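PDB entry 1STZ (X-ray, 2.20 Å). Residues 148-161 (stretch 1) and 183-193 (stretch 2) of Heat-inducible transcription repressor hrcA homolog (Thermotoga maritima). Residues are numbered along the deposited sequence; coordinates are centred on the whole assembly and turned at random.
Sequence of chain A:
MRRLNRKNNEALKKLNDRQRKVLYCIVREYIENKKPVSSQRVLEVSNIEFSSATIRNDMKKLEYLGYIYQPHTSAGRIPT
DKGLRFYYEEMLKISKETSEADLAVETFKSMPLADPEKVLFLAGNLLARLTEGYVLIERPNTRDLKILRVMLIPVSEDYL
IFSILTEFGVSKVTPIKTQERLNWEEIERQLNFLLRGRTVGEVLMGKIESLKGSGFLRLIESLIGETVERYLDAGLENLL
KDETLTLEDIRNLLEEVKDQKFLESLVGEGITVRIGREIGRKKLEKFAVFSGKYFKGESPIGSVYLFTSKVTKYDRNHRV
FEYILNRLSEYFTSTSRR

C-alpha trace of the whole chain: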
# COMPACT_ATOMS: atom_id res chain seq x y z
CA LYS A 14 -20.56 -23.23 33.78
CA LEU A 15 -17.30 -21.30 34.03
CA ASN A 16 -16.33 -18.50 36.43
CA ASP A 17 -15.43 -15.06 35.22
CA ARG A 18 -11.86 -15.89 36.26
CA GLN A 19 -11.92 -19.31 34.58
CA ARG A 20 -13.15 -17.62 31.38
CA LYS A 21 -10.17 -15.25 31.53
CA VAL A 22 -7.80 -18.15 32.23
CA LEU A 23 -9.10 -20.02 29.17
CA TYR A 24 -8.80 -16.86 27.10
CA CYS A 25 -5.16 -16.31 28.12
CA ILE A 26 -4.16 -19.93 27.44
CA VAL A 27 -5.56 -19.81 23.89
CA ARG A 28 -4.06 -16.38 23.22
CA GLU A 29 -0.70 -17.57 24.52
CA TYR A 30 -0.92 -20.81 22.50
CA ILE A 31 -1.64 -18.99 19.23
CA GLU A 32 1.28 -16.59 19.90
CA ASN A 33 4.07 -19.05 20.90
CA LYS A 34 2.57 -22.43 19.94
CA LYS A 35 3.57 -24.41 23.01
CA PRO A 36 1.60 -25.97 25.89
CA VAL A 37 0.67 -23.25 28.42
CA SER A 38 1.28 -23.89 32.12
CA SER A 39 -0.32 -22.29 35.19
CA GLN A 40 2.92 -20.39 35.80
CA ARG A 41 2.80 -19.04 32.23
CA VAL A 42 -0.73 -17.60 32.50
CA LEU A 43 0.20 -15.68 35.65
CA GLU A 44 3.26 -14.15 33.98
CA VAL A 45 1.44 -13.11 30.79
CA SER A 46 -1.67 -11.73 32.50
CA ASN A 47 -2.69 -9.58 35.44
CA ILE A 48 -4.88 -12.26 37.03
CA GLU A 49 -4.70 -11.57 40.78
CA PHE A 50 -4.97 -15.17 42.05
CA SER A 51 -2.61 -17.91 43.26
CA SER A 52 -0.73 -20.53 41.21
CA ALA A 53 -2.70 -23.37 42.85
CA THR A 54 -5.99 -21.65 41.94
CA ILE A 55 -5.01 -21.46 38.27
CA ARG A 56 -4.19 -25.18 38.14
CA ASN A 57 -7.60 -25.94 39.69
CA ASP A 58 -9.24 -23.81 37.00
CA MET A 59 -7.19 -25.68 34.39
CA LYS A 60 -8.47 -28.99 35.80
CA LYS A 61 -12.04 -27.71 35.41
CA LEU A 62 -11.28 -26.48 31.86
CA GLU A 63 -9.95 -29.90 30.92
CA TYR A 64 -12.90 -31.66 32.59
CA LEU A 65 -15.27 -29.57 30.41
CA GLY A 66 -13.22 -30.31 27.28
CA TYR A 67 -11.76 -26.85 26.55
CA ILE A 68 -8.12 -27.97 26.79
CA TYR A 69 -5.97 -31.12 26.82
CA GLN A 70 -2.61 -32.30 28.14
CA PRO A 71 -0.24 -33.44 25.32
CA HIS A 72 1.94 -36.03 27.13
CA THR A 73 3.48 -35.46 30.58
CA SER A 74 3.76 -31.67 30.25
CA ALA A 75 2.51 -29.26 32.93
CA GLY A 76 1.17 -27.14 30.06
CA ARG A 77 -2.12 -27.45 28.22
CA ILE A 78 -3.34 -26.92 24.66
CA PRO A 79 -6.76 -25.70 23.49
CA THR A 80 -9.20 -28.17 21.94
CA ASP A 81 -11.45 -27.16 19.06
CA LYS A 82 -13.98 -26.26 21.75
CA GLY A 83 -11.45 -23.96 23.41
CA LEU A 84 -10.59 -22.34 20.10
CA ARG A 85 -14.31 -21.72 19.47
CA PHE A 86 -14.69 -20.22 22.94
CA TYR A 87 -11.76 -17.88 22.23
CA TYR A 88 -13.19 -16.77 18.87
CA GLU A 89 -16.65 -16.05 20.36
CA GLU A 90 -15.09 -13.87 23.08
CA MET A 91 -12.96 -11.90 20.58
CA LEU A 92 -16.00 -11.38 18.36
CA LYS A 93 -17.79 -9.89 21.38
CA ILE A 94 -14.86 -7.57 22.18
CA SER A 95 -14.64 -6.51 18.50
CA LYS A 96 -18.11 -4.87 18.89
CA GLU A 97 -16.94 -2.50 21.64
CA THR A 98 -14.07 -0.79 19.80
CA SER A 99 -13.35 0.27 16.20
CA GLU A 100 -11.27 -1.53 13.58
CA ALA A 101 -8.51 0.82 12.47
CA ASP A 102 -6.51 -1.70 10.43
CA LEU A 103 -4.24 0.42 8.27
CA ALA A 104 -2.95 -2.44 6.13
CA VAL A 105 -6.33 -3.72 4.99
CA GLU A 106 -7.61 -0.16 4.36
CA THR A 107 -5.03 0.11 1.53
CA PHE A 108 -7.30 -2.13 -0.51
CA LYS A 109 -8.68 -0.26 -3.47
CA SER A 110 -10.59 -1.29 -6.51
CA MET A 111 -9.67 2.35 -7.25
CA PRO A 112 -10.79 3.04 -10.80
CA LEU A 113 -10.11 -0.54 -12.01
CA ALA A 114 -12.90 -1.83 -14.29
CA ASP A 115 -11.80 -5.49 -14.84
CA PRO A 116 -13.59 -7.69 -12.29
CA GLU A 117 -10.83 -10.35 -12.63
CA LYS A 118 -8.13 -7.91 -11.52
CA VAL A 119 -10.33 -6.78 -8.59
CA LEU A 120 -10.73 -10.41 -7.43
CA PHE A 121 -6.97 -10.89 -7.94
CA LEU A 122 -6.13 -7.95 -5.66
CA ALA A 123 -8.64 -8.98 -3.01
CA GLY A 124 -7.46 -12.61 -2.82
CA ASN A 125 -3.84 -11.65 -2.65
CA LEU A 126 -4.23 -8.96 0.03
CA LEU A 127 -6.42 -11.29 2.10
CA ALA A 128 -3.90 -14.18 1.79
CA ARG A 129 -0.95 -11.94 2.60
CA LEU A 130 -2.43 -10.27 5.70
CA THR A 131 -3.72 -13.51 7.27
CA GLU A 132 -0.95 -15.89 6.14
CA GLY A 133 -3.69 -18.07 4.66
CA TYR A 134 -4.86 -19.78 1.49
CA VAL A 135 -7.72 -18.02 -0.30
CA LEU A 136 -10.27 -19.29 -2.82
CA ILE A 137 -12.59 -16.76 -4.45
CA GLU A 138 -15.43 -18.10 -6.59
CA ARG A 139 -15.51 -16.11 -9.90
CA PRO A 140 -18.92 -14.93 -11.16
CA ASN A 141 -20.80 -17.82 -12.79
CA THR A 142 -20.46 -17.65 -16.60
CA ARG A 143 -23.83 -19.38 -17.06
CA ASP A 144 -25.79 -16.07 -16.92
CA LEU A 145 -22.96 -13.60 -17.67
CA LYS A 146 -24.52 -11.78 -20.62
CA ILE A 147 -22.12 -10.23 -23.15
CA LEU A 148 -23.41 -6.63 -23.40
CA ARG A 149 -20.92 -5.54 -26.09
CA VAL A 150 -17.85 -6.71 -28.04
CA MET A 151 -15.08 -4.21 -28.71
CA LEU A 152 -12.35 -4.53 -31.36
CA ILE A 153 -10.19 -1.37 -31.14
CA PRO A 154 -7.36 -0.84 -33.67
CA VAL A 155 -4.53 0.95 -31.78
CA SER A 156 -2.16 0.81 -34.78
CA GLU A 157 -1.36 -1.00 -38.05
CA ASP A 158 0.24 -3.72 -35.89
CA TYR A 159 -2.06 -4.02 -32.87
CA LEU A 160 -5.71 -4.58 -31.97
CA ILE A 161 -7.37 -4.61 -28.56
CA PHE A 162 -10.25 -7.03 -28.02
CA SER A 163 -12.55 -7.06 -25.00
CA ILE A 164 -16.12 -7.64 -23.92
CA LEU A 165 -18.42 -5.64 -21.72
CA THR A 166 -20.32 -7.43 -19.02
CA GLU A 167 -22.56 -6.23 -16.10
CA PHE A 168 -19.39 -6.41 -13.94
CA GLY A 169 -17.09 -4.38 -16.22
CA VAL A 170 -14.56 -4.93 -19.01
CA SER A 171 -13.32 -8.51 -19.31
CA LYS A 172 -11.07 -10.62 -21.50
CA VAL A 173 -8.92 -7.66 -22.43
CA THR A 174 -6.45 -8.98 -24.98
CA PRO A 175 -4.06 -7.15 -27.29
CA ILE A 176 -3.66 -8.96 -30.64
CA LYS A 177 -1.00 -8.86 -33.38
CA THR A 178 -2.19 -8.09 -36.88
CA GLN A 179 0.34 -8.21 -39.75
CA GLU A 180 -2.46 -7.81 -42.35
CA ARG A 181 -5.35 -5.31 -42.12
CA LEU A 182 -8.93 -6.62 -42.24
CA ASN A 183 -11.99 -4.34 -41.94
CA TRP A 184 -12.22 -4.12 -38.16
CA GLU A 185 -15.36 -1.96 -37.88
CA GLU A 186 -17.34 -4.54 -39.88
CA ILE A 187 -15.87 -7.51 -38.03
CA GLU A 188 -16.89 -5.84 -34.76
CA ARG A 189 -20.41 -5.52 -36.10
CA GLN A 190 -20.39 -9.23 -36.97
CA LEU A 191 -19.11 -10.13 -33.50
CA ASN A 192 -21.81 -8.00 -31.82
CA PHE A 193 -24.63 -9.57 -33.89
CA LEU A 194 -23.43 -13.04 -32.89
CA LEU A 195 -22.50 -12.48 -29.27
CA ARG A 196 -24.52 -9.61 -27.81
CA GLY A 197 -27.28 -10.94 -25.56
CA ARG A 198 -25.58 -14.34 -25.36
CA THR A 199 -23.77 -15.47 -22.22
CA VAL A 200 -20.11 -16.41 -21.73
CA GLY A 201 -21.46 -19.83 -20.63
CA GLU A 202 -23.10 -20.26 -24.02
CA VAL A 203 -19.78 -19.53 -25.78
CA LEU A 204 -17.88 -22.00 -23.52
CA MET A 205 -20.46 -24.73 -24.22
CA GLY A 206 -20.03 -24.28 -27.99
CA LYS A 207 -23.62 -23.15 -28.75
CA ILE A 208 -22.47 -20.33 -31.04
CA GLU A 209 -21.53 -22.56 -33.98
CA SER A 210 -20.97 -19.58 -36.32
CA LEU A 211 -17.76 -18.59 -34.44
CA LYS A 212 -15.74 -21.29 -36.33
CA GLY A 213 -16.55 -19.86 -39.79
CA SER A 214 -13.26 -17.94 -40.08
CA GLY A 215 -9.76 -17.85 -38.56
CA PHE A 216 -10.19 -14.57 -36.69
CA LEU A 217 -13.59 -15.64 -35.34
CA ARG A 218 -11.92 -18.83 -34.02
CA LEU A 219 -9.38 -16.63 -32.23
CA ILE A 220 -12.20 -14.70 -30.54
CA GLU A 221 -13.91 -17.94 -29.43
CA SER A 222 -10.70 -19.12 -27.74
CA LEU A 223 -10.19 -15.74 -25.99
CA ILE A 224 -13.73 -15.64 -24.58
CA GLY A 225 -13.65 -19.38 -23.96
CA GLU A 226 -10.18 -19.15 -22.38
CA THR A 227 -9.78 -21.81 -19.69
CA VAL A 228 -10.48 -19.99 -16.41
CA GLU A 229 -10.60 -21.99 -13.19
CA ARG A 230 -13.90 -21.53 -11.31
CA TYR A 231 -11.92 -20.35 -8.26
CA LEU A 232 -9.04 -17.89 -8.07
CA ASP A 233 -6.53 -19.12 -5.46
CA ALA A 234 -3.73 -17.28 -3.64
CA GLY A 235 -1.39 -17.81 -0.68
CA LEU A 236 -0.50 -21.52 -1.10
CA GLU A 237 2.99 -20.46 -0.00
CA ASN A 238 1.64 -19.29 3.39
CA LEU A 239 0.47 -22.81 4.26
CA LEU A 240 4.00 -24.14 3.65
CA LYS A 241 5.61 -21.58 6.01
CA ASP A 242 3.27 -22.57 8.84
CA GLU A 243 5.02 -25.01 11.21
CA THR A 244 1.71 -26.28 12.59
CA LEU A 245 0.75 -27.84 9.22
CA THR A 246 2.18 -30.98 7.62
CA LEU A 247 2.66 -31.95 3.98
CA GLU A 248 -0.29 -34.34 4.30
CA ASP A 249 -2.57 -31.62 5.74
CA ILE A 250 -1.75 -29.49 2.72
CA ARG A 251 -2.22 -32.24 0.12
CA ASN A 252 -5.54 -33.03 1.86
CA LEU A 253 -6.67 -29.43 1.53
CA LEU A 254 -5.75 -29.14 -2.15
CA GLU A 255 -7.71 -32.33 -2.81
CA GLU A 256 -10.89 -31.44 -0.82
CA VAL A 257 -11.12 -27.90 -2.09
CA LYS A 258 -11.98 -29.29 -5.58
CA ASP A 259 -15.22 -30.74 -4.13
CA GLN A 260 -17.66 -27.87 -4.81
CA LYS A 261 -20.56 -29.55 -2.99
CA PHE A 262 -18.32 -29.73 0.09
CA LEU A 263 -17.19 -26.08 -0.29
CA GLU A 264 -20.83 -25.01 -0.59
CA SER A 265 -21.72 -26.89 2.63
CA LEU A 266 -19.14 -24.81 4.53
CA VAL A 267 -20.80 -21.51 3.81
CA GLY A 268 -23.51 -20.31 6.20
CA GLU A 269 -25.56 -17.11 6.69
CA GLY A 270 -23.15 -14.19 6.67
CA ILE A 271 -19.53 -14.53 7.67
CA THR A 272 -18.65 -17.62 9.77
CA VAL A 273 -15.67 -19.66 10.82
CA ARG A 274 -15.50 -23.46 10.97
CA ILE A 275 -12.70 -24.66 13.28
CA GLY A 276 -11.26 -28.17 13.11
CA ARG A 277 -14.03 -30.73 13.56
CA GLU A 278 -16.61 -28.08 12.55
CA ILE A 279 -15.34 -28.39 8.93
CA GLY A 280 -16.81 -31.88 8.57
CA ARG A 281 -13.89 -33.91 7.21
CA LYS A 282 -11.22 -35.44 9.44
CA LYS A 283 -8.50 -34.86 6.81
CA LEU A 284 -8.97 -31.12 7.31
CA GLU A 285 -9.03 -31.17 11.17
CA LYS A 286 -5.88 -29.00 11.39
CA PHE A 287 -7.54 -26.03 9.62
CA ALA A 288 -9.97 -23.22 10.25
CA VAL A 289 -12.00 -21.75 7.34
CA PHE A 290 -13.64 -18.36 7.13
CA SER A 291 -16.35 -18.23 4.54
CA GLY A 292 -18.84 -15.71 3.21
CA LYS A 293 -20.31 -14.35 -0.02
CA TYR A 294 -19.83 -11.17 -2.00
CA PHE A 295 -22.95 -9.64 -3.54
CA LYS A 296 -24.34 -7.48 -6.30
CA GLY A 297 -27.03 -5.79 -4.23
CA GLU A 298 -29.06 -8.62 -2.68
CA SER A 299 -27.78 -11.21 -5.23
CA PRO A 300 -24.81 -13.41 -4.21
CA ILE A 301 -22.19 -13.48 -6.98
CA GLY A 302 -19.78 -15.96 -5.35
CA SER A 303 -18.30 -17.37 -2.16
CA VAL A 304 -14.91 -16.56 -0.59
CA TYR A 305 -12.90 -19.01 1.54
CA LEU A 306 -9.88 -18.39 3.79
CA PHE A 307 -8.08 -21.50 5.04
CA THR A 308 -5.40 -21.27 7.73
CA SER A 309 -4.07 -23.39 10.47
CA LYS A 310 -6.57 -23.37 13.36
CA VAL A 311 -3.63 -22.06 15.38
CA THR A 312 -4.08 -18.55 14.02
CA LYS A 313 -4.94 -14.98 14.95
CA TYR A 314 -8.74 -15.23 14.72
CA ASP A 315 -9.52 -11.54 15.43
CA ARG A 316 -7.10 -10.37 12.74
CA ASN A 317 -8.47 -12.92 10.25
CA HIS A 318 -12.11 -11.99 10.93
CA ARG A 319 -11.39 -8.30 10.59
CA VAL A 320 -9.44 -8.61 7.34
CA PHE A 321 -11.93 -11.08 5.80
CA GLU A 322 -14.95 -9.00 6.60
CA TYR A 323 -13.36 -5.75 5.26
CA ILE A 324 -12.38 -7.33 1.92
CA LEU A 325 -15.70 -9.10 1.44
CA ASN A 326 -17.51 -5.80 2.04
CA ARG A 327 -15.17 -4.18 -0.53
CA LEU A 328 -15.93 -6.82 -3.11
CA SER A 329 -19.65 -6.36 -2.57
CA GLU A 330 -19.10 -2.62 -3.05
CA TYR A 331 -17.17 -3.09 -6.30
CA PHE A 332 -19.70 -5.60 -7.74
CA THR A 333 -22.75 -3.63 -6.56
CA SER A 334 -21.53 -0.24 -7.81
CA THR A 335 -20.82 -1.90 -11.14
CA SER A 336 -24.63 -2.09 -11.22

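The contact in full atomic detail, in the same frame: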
# COMPACT_ATOMS: atom_id res chain seq x y z
N LEU A 148 -22.66 -7.86 -23.08
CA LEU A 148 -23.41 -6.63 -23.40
C LEU A 148 -22.87 -5.94 -24.65
O LEU A 148 -23.59 -5.19 -25.30
CB LEU A 148 -23.37 -5.65 -22.23
CG LEU A 148 -23.81 -6.20 -20.87
CD1 LEU A 148 -23.56 -5.20 -19.77
CD2 LEU A 148 -25.28 -6.60 -20.88
N ARG A 149 -21.60 -6.18 -24.95
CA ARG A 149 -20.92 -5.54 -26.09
C ARG A 149 -19.55 -6.17 -26.36
O ARG A 149 -18.85 -6.56 -25.44
CB ARG A 149 -20.71 -4.06 -25.77
CG ARG A 149 -20.10 -3.24 -26.88
CD ARG A 149 -20.11 -1.76 -26.58
NE ARG A 149 -19.18 -1.02 -27.42
CZ ARG A 149 -18.59 0.12 -27.07
NH1 ARG A 149 -18.83 0.65 -25.88
NH2 ARG A 149 -17.74 0.71 -27.91
N VAL A 150 -19.17 -6.21 -27.64
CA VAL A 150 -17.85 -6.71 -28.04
C VAL A 150 -17.09 -5.58 -28.71
O VAL A 150 -17.55 -5.01 -29.68
CB VAL A 150 -17.96 -7.88 -29.03
CG1 VAL A 150 -16.58 -8.37 -29.45
CG2 VAL A 150 -18.78 -9.01 -28.43
N MET A 151 -15.91 -5.28 -28.18
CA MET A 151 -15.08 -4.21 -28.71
C MET A 151 -13.85 -4.78 -29.41
O MET A 151 -13.17 -5.65 -28.86
CB MET A 151 -14.62 -3.28 -27.58
CG MET A 151 -15.75 -2.54 -26.85
SD MET A 151 -15.99 -3.16 -25.18
CE MET A 151 -17.01 -4.36 -25.42
N LEU A 152 -13.61 -4.33 -30.64
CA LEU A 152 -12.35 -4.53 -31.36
C LEU A 152 -11.74 -3.19 -31.73
O LEU A 152 -12.13 -2.60 -32.72
CB LEU A 152 -12.60 -5.28 -32.67
CG LEU A 152 -12.97 -6.75 -32.70
CD1 LEU A 152 -13.01 -7.17 -34.15
CD2 LEU A 152 -12.01 -7.62 -31.93
N ILE A 153 -10.77 -2.71 -30.95
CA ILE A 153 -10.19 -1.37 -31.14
C ILE A 153 -8.81 -1.38 -31.81
O ILE A 153 -7.84 -1.78 -31.20
CB ILE A 153 -10.08 -0.69 -29.76
CG1 ILE A 153 -11.47 -0.53 -29.14
CG2 ILE A 153 -9.40 0.66 -29.88
CD1 ILE A 153 -11.74 -1.49 -28.06
N PRO A 154 -8.69 -0.94 -33.05
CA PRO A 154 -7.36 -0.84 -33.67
C PRO A 154 -6.52 0.29 -33.04
O PRO A 154 -6.89 1.45 -33.18
CB PRO A 154 -7.65 -0.52 -35.15
CG PRO A 154 -9.14 -0.54 -35.30
CD PRO A 154 -9.76 -0.52 -33.97
N VAL A 155 -5.43 -0.06 -32.35
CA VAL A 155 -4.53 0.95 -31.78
C VAL A 155 -3.42 1.34 -32.76
O VAL A 155 -2.93 2.46 -32.70
CB VAL A 155 -3.93 0.54 -30.42
CG1 VAL A 155 -5.03 0.37 -29.39
CG2 VAL A 155 -3.08 -0.73 -30.51
N SER A 156 -3.04 0.44 -33.66
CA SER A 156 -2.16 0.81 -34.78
C SER A 156 -2.31 -0.17 -35.94
O SER A 156 -3.19 -1.04 -35.92
CB SER A 156 -0.70 0.88 -34.32
OG SER A 156 -0.22 -0.40 -33.95
N GLU A 157 -1.47 -0.02 -36.96
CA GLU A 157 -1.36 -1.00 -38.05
C GLU A 157 -1.07 -2.39 -37.49
O GLU A 157 -1.59 -3.38 -38.00
CB GLU A 157 -0.26 -0.61 -39.05
CG GLU A 157 -0.67 0.42 -40.09
CD GLU A 157 0.49 0.88 -40.98
OE1 GLU A 157 1.64 0.95 -40.49
OE2 GLU A 157 0.26 1.17 -42.17
N ASP A 158 -0.26 -2.46 -36.43
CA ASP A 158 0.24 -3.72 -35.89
C ASP A 158 -0.59 -4.34 -34.78
O ASP A 158 -0.49 -5.54 -34.55
CB ASP A 158 1.67 -3.53 -35.38
CG ASP A 158 2.61 -3.02 -36.44
OD1 ASP A 158 2.44 -3.40 -37.62
OD2 ASP A 158 3.53 -2.22 -36.19
N TYR A 159 -1.41 -3.55 -34.09
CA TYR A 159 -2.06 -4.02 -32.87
C TYR A 159 -3.56 -3.73 -32.80
O TYR A 159 -4.04 -2.70 -33.24
CB TYR A 159 -1.35 -3.42 -31.65
CG TYR A 159 0.13 -3.76 -31.57
CD1 TYR A 159 1.10 -2.78 -31.77
CD2 TYR A 159 0.55 -5.05 -31.31
CE1 TYR A 159 2.45 -3.09 -31.70
CE2 TYR A 159 1.90 -5.37 -31.24
CZ TYR A 159 2.84 -4.39 -31.43
OH TYR A 159 4.17 -4.71 -31.36
N LEU A 160 -4.27 -4.65 -32.18
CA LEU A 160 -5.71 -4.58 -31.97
C LEU A 160 -6.00 -4.90 -30.52
O LEU A 160 -5.37 -5.79 -29.97
CB LEU A 160 -6.38 -5.63 -32.85
CG LEU A 160 -7.87 -5.53 -33.17
CD1 LEU A 160 -8.17 -6.17 -34.53
CD2 LEU A 160 -8.71 -6.18 -32.10
N ILE A 161 -6.94 -4.21 -29.89
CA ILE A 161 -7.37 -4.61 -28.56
C ILE A 161 -8.80 -5.13 -28.57
O ILE A 161 -9.73 -4.44 -28.96
CB ILE A 161 -7.19 -3.46 -27.52
CG1 ILE A 161 -5.70 -3.18 -27.32
CG2 ILE A 161 -7.81 -3.86 -26.20
CD1 ILE A 161 -5.40 -1.92 -26.55
N ASN A 183 -11.07 -5.43 -42.28
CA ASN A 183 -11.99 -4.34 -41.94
C ASN A 183 -12.53 -4.56 -40.53
O ASN A 183 -13.42 -5.40 -40.32
CB ASN A 183 -13.12 -4.23 -42.97
CG ASN A 183 -13.83 -2.88 -42.91
OD1 ASN A 183 -14.24 -2.42 -41.84
ND2 ASN A 183 -13.99 -2.25 -44.06
N TRP A 184 -11.98 -3.83 -39.57
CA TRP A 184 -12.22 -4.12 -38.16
C TRP A 184 -13.58 -3.62 -37.70
O TRP A 184 -14.22 -4.26 -36.87
CB TRP A 184 -11.08 -3.55 -37.29
CG TRP A 184 -9.74 -4.11 -37.68
CD1 TRP A 184 -8.67 -3.42 -38.18
CD2 TRP A 184 -9.34 -5.48 -37.64
NE1 TRP A 184 -7.63 -4.27 -38.45
CE2 TRP A 184 -8.01 -5.55 -38.12
CE3 TRP A 184 -9.96 -6.67 -37.24
CZ2 TRP A 184 -7.31 -6.75 -38.21
CZ3 TRP A 184 -9.26 -7.86 -37.33
CH2 TRP A 184 -7.94 -7.89 -37.81
N GLU A 185 -14.03 -2.50 -38.23
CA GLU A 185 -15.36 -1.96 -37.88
C GLU A 185 -16.49 -2.94 -38.24
O GLU A 185 -17.46 -3.09 -37.49
CB GLU A 185 -15.60 -0.61 -38.57
CG GLU A 185 -16.55 0.28 -37.79
CD GLU A 185 -16.69 1.67 -38.38
OE1 GLU A 185 -16.66 1.80 -39.62
OE2 GLU A 185 -16.81 2.63 -37.59
N GLU A 186 -16.35 -3.59 -39.39
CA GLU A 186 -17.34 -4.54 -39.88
C GLU A 186 -17.26 -5.84 -39.11
O GLU A 186 -18.28 -6.44 -38.80
CB GLU A 186 -17.16 -4.81 -41.38
CG GLU A 186 -17.58 -3.65 -42.27
CD GLU A 186 -17.50 -3.97 -43.76
OE1 GLU A 186 -17.67 -3.03 -44.58
OE2 GLU A 186 -17.27 -5.14 -44.11
N ILE A 187 -16.04 -6.29 -38.80
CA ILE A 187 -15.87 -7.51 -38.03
C ILE A 187 -16.44 -7.34 -36.62
O ILE A 187 -16.97 -8.28 -36.04
CB ILE A 187 -14.39 -7.97 -38.03
CG1 ILE A 187 -14.04 -8.54 -39.41
CG2 ILE A 187 -14.14 -9.05 -36.98
CD1 ILE A 187 -12.58 -8.81 -39.62
N GLU A 188 -16.36 -6.13 -36.08
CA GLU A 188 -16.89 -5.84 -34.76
C GLU A 188 -18.40 -5.90 -34.81
O GLU A 188 -19.04 -6.35 -33.86
CB GLU A 188 -16.45 -4.46 -34.30
CG GLU A 188 -16.89 -4.05 -32.90
CD GLU A 188 -16.36 -2.67 -32.54
OE1 GLU A 188 -16.60 -1.73 -33.32
OE2 GLU A 188 -15.68 -2.53 -31.51
N ARG A 189 -18.98 -5.42 -35.91
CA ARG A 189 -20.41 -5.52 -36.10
C ARG A 189 -20.82 -6.98 -36.09
O ARG A 189 -21.73 -7.35 -35.36
CB ARG A 189 -20.86 -4.85 -37.39
CG ARG A 189 -20.94 -3.35 -37.29
CD ARG A 189 -21.09 -2.70 -38.63
NE ARG A 189 -20.97 -1.25 -38.57
CZ ARG A 189 -20.47 -0.49 -39.53
NH1 ARG A 189 -20.04 -1.01 -40.67
NH2 ARG A 189 -20.41 0.82 -39.35
N GLN A 190 -20.14 -7.79 -36.90
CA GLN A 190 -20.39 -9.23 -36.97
C GLN A 190 -20.34 -9.86 -35.59
O GLN A 190 -21.25 -10.60 -35.21
CB GLN A 190 -19.37 -9.91 -37.88
CG GLN A 190 -19.70 -11.36 -38.18
CD GLN A 190 -18.73 -12.01 -39.15
OE1 GLN A 190 -17.51 -11.88 -39.01
NE2 GLN A 190 -19.27 -12.74 -40.11
N LEU A 191 -19.28 -9.57 -34.83
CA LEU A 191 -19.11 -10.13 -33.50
C LEU A 191 -20.27 -9.74 -32.57
O LEU A 191 -20.77 -10.57 -31.81
CB LEU A 191 -17.77 -9.69 -32.88
CG LEU A 191 -16.51 -10.25 -33.55
CD1 LEU A 191 -15.27 -9.52 -33.04
CD2 LEU A 191 -16.39 -11.73 -33.29
N ASN A 192 -20.71 -8.48 -32.65
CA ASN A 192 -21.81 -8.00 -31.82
C ASN A 192 -23.18 -8.62 -32.17
O ASN A 192 -23.98 -8.90 -31.28
CB ASN A 192 -21.88 -6.47 -31.84
CG ASN A 192 -20.99 -5.84 -30.79
OD1 ASN A 192 -21.26 -5.96 -29.60
ND2 ASN A 192 -19.90 -5.20 -31.21
N PHE A 193 -23.42 -8.87 -33.45
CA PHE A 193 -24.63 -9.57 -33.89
C PHE A 193 -24.68 -10.97 -33.31
O PHE A 193 -25.73 -11.41 -32.86
CB PHE A 193 -24.67 -9.68 -35.41
CG PHE A 193 -24.83 -8.38 -36.13
CD1 PHE A 193 -24.52 -8.29 -37.49
CD2 PHE A 193 -25.27 -7.23 -35.46
CE1 PHE A 193 -24.65 -7.09 -38.16
CE2 PHE A 193 -25.42 -6.03 -36.15
CZ PHE A 193 -25.11 -5.96 -37.49

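A helix that packs beside the outermost strand of a sheet meets a backbone whose amide and carbonyl groups can be left without partners, and polar side chains of the helix can supply them. The contact between residues 183-193 and 148-161 of this HrcA homolog illustrates the principle. The helix 184-193 runs nearly antiparallel to the strand 149-154, at 160°, with the two axes approaching to 7.7 Å, and the stretches together bury 525 Å².

Just before the helix, Asn 183 touches nothing in the other stretch but occupies the N-cap position: its OD1 accepts a weak capping bond from Glu 186 N at 3.4 Å. Trp 184 follows, its CA-to-CB bond pointing toward the other stretch. Leu 160, on the neighbouring strand of the hairpin, sets its CD1 3.3 Å from the centroid of the six-membered ring of Trp 184 and only 12° off the ring normal, a CH-pi contact over the face. Pro 154 reaches the same indole obliquely, with CG 4.1 Å from Trp 184 CD1.

Glu 185 points away from the strand, and Glu 186 lies out of reach. Ile 187, directed sideways, still contributes to the apolar layer, its CG2 lying 3.6 Å from Leu 152 CD1.

Glu 188 brings the first polar link. With chi1 and chi2 both t, its side chain extends to the strand, and OE2 accepts a hydrogen bond from Leu 152 N at 2.9 Å, with a nearly straight N-H...O angle of 163°. A carboxylate, having no N-H to offer, serves here purely as acceptor for the strand amide.

The next residues divide again. Arg 189 points away and Gln 190 is out of reach, whereas Leu 191 faces the strand: its CD1 lies 3.4 Å from Leu 152 CD1, and its CB 3.9 Å from Val 150 CG1. Leu 152 thus packs against both Ile 187 and Leu 191 while its own amide is held by Glu 188.

Asn 192 completes the series. Its CA-to-CB bond points sideways, but the amide end comes nearer and engages both backbone groups of Val 150: Val 150 N donates to Asn 192 OD1 at 2.9 Å, and Asn 192 ND2 donates to Val 150 O at 2.8 Å. Because a carboxamide presents its oxygen and one N-H on the same side, it can meet both the N and the O of a single residue, as a facing residue does in an antiparallel sheet. ND2 also donates to Glu 188 O at 3.0 Å, tying the side chain back to its own helix. Phe 193 is beyond reach of the strand.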